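Local structure of aspartate aminotransferase (Rhodobacter sphaeroides, 3NRA) at the interface of chains A and B. The protein catalyses the pyridoxal-phosphate-dependent transfer of an amino group between L-aspartate and 2-oxoglutarate, giving oxaloacetate and L-glutamate. Coordinates in Å, arbitrary orientation; residue numbers count along the deposited sequence, not the author numbering. Chains: chain A/B, aspartate aminotransferase.

Both contacts are made by one element of chain B, helix 269-282, whose successive turns face different parts of chain A. In contact 1 its C-terminal end lies against helices 110-120 and 138-145; in contact 2 the preceding turns meet the N-terminal segment, helix 4-9 and the loop after it. The centres of their C-alpha atoms are about 7 Å apart, and A:Leu11, B:Leu278 and B:Ile281 belong to both, so the apolar side chains of the two run into one another. The interface is two-fold symmetric, so each contact recurs with the chains exchanged, in keeping with the dimers typical of this aminotransferase family.

Contact 1: the interface of chains A and B. Residues chain A 11, 112, 116, 138, 141-142, 145; chain B 278, 280-282.
The backbone carbonyl oxygen of B:Ile281, in the last turn of helix 269-282, accepts a hydrogen bond from the side-chain amide of A:Gln112, NE2 to O 2.8 Å. The bond is nearly straight, 164° at the hydrogen, and the oxygen lies close to the amide plane, although NE2 stands above the plane of the carbonyl. A glutamine suits this place because its chain, bent at chi2 (61°), can turn an N-H toward a carbonyl near a helix end.

The B:Ile281 side chain enters an apolar patch of chain A formed by helix 138-145 and A:Leu11. Its CG1 takes the crowded position between backbone N and carbonyl carbon (chi1 67°), and CD1 of B:Ile281 comes 3.9 Å from CD2 of A:Leu142; the two chains run alongside each other, pointing opposite ways. CD1 of B:Ile281 also meets CD2 of A:Leu11 at 3.7 Å, nearly perpendicular to this poorly ordered residue. NZ of A:Lys141 donates to O of A:Leu11 (3.2 Å) from above the carbonyl plane, tying that backbone to helix 138-145. The other isoleucine branch, CG2, faces the small CB of A:Ala138.

Two aromatic rings flank this patch. B:Val282 lays CG2 over one face of the A:Phe116 ring, 3.8 Å from its centroid, a CH-pi contact offset toward the rim. B:Leu278 runs roughly perpendicular to A:Phe145: CD1 lies above one ring face near the rim, while CD2 comes within 3.9 Å of CZ.

Contact 2: the interface of chains A and B. Residues chain A 8-9, 11-12; chain B 274, 277-278, 281.
Helix 4-9 of chain A and the loop after it, at A:Leu11 and A:Gly12, lie across helix 269-282 of chain B. In this class-I, pyridoxal-phosphate-dependent aminotransferase, the N-terminal segment, as assigned to chain A in the model, lies against the partner subunit.

A:Phe8 packs against the aliphatic part of B:Arg274. The ring's side chain lies crosswise to the arginine, bringing CG of A:Phe8 3.5 Å from CD of B:Arg274. CB of B:Arg274 approaches ring atom CD2 of A:Phe8 at 3.5 Å. An arginine serves well here because its methylenes can pack against a ring while the chain, bent at chi3 (-73°), carries the guanidinium onward, its plane 51° from that of the ring. The wide, flat phenylalanine suits its place by meeting those methylenes and still bringing CE2 of A:Phe8 to 3.9 Å from CB of B:Leu278. An alanine in place of A:Phe8 would probably open a gap beside the B:Arg274 methylenes, leaving that long chain freer to turn.

B:Lys277 combines two kinds of contact. Its CB packs against CB of A:Leu11 at 3.9 Å, and its long chain then runs toward the end of helix 4-9. There NZ of B:Lys277 donates a weak hydrogen bond to the backbone O of A:Phe8 at 3.3 Å, where a positive charge would be favoured by the carbonyl's partial negative charge. The bend at chi4 (-107°) turns the amino group toward that carbonyl; NZ of B:Lys277 also lies 3.6 Å from N of A:Gly12, a proximity rather than a bond.

Contact 1: the interface of chains A and B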
loop_
_atom_site.group_PDB
_atom_site.type_symbol
_atom_site.label_atom_id
_atom_site.label_comp_id
_atom_site.label_asym_id
_atom_site.label_seq_id
_atom_site.Cartn_x
_atom_site.Cartn_y
_atom_site.Cartn_z
ATOM N N LEU A 11 -3.237 -17.402 -4.788
ATOM C CA LEU A 11 -3.567 -16.000 -5.094
ATOM C C LEU A 11 -3.921 -15.741 -6.591
ATOM O O LEU A 11 -4.255 -14.615 -6.952
ATOM C CB LEU A 11 -2.411 -15.071 -4.660
ATOM C CG LEU A 11 -2.004 -15.030 -3.175
ATOM C CD1 LEU A 11 -0.993 -13.886 -2.933
ATOM C CD2 LEU A 11 -3.199 -14.876 -2.266
ATOM N N GLN A 112 -9.079 -1.297 -0.341
ATOM C CA GLN A 112 -8.295 -2.558 -0.416
ATOM C C GLN A 112 -7.186 -2.559 0.634
ATOM O O GLN A 112 -7.033 -3.512 1.357
ATOM C CB GLN A 112 -7.694 -2.784 -1.813
ATOM C CG GLN A 112 -7.036 -4.174 -1.994
ATOM C CD GLN A 112 -8.021 -5.302 -1.807
ATOM O OE1 GLN A 112 -9.126 -5.236 -2.314
ATOM N NE2 GLN A 112 -7.638 -6.331 -1.024
ATOM N N PHE A 116 -6.741 -5.335 3.575
ATOM C CA PHE A 116 -5.497 -6.105 3.829
ATOM C C PHE A 116 -5.044 -6.012 5.301
ATOM O O PHE A 116 -4.760 -7.023 5.959
ATOM C CB PHE A 116 -4.346 -5.616 2.922
ATOM C CG PHE A 116 -3.067 -6.403 3.107
ATOM C CD1 PHE A 116 -2.969 -7.678 2.628
ATOM C CD2 PHE A 116 -2.007 -5.890 3.858
ATOM C CE1 PHE A 116 -1.801 -8.443 2.826
ATOM C CE2 PHE A 116 -0.838 -6.647 4.085
ATOM C CZ PHE A 116 -0.736 -7.921 3.557
ATOM N N ALA A 138 -11.206 -10.558 -2.786
ATOM C CA ALA A 138 -10.064 -10.600 -1.890
ATOM C C ALA A 138 -10.308 -11.384 -0.602
ATOM O O ALA A 138 -9.351 -11.781 0.059
ATOM C CB ALA A 138 -9.589 -9.143 -1.533
ATOM N N LYS A 141 -9.024 -14.982 -0.417
ATOM C CA LYS A 141 -7.580 -14.926 -0.653
ATOM C C LYS A 141 -6.796 -14.366 0.526
ATOM O O LYS A 141 -5.727 -14.877 0.828
ATOM C CB LYS A 141 -7.256 -14.118 -1.894
ATOM C CG LYS A 141 -7.584 -14.824 -3.162
ATOM C CD LYS A 141 -7.541 -13.878 -4.337
ATOM C CE LYS A 141 -7.583 -14.696 -5.682
ATOM N NZ LYS A 141 -7.318 -13.824 -6.881
ATOM N N LEU A 142 -7.323 -13.323 1.184
ATOM C CA LEU A 142 -6.653 -12.757 2.355
ATOM C C LEU A 142 -6.607 -13.757 3.523
ATOM O O LEU A 142 -5.564 -13.972 4.101
ATOM C CB LEU A 142 -7.321 -11.462 2.815
ATOM C CG LEU A 142 -7.089 -10.275 1.904
ATOM C CD1 LEU A 142 -8.137 -9.172 2.138
ATOM C CD2 LEU A 142 -5.708 -9.770 2.100
ATOM N N PHE A 145 -4.115 -16.223 2.623
ATOM C CA PHE A 145 -2.764 -15.713 2.627
ATOM C C PHE A 145 -2.180 -15.710 4.052
ATOM O O PHE A 145 -1.003 -16.037 4.244
ATOM C CB PHE A 145 -2.679 -14.326 2.040
ATOM C CG PHE A 145 -1.279 -13.776 2.015
ATOM C CD1 PHE A 145 -0.346 -14.290 1.155
ATOM C CD2 PHE A 145 -0.892 -12.779 2.895
ATOM C CE1 PHE A 145 0.924 -13.799 1.130
ATOM C CE2 PHE A 145 0.374 -12.298 2.883
ATOM C CZ PHE A 145 1.295 -12.817 1.996
ATOM N N LEU B 278 0.215 -10.748 -4.993
ATOM C CA LEU B 278 0.000 -10.207 -3.675
ATOM C C LEU B 278 -0.463 -8.733 -3.703
ATOM O O LEU B 278 -1.355 -8.363 -2.949
ATOM C CB LEU B 278 1.233 -10.373 -2.819
ATOM C CG LEU B 278 1.173 -9.835 -1.389
ATOM C CD1 LEU B 278 -0.056 -10.310 -0.655
ATOM C CD2 LEU B 278 2.426 -10.251 -0.646
ATOM N N ALA B 280 -2.353 -7.175 -5.673
ATOM C CA ALA B 280 -3.758 -7.154 -5.916
ATOM C C ALA B 280 -4.553 -7.087 -4.605
ATOM O O ALA B 280 -5.476 -6.288 -4.507
ATOM C CB ALA B 280 -4.199 -8.399 -6.785
ATOM N N ILE B 281 -4.146 -7.853 -3.591
ATOM C CA ILE B 281 -4.895 -7.897 -2.329
ATOM C C ILE B 281 -4.324 -6.997 -1.220
ATOM O O ILE B 281 -4.997 -6.758 -0.213
ATOM C CB ILE B 281 -5.144 -9.362 -1.808
ATOM C CG1 ILE B 281 -3.844 -10.055 -1.400
ATOM C CG2 ILE B 281 -5.904 -10.202 -2.880
ATOM C CD1 ILE B 281 -4.045 -11.498 -0.996
ATOM N N VAL B 282 -3.124 -6.447 -1.432
ATOM C CA VAL B 282 -2.534 -5.493 -0.490
ATOM C C VAL B 282 -3.098 -4.093 -0.698
ATOM O O VAL B 282 -3.444 -3.404 0.292
ATOM C CB VAL B 282 -0.963 -5.468 -0.586
ATOM C CG1 VAL B 282 -0.375 -4.301 0.224
ATOM C CG2 VAL B 282 -0.390 -6.787 -0.091
#

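Contact 2: the interface of chains A and B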
loop_
_atom_site.group_PDB
_atom_site.type_symbol
_atom_site.label_atom_id
_atom_site.label_comp_id
_atom_site.label_asym_id
_atom_site.label_seq_id
_atom_site.Cartn_x
_atom_site.Cartn_y
_atom_site.Cartn_z
ATOM N N PHE A 8 1.493 -18.882 -2.807
ATOM C CA PHE A 8 1.226 -17.901 -3.870
ATOM C C PHE A 8 0.438 -18.468 -5.076
ATOM O O PHE A 8 -0.186 -17.704 -5.819
ATOM C CB PHE A 8 2.522 -17.232 -4.325
ATOM C CG PHE A 8 2.982 -16.156 -3.406
ATOM C CD1 PHE A 8 3.691 -16.464 -2.242
ATOM C CD2 PHE A 8 2.691 -14.831 -3.676
ATOM C CE1 PHE A 8 4.099 -15.454 -1.374
ATOM C CE2 PHE A 8 3.093 -13.831 -2.822
ATOM C CZ PHE A 8 3.795 -14.138 -1.667
ATOM N N LYS A 9 0.423 -19.799 -5.223
ATOM C CA LYS A 9 -0.443 -20.463 -6.218
ATOM C C LYS A 9 -1.936 -20.191 -5.937
ATOM O O LYS A 9 -2.733 -20.069 -6.875
ATOM C CB LYS A 9 -0.168 -21.983 -6.260
ATOM C CG LYS A 9 -0.672 -22.688 -7.534
ATOM N N LEU A 11 -3.237 -17.402 -4.788
ATOM C CA LEU A 11 -3.567 -16.000 -5.094
ATOM C C LEU A 11 -3.921 -15.741 -6.591
ATOM O O LEU A 11 -4.255 -14.615 -6.952
ATOM C CB LEU A 11 -2.411 -15.071 -4.660
ATOM C CG LEU A 11 -2.004 -15.030 -3.175
ATOM C CD1 LEU A 11 -0.993 -13.886 -2.933
ATOM C CD2 LEU A 11 -3.199 -14.876 -2.266
ATOM N N GLY A 12 -3.841 -16.774 -7.442
ATOM C CA GLY A 12 -4.288 -16.665 -8.836
ATOM C C GLY A 12 -5.779 -16.373 -8.958
ATOM O O GLY A 12 -6.522 -17.116 -9.606
ATOM N N ARG B 274 4.847 -13.371 -8.243
ATOM C CA ARG B 274 4.305 -13.501 -6.887
ATOM C C ARG B 274 3.944 -12.139 -6.266
ATOM O O ARG B 274 2.854 -11.985 -5.726
ATOM C CB ARG B 274 5.272 -14.258 -5.994
ATOM C CG ARG B 274 5.424 -15.737 -6.395
ATOM C CD ARG B 274 5.930 -16.576 -5.262
ATOM N NE ARG B 274 7.339 -16.360 -4.956
ATOM C CZ ARG B 274 8.343 -17.231 -5.189
ATOM N NH1 ARG B 274 8.139 -18.408 -5.794
ATOM N NH2 ARG B 274 9.578 -16.917 -4.807
ATOM N N LYS B 277 0.713 -10.792 -7.716
ATOM C CA LYS B 277 -0.468 -11.470 -7.208
ATOM C C LYS B 277 -0.809 -10.943 -5.818
ATOM O O LYS B 277 -1.965 -10.636 -5.531
ATOM C CB LYS B 277 -0.251 -12.993 -7.177
ATOM C CG LYS B 277 -0.341 -13.663 -8.545
ATOM C CD LYS B 277 0.532 -14.944 -8.599
ATOM C CE LYS B 277 0.074 -15.949 -9.670
ATOM N NZ LYS B 277 -0.593 -17.165 -9.040
ATOM N N LEU B 278 0.215 -10.748 -4.993
ATOM C CA LEU B 278 0.000 -10.207 -3.675
ATOM C C LEU B 278 -0.463 -8.733 -3.703
ATOM O O LEU B 278 -1.355 -8.363 -2.949
ATOM C CB LEU B 278 1.233 -10.373 -2.819
ATOM C CG LEU B 278 1.173 -9.835 -1.389
ATOM C CD1 LEU B 278 -0.056 -10.310 -0.655
ATOM C CD2 LEU B 278 2.426 -10.251 -0.646
ATOM N N ILE B 281 -4.146 -7.853 -3.591
ATOM C CA ILE B 281 -4.895 -7.897 -2.329
ATOM C C ILE B 281 -4.324 -6.997 -1.220
ATOM O O ILE B 281 -4.997 -6.758 -0.213
ATOM C CB ILE B 281 -5.144 -9.362 -1.808
ATOM C CG1 ILE B 281 -3.844 -10.055 -1.400
ATOM C CG2 ILE B 281 -5.904 -10.202 -2.880
ATOM C CD1 ILE B 281 -4.045 -11.498 -0.996
#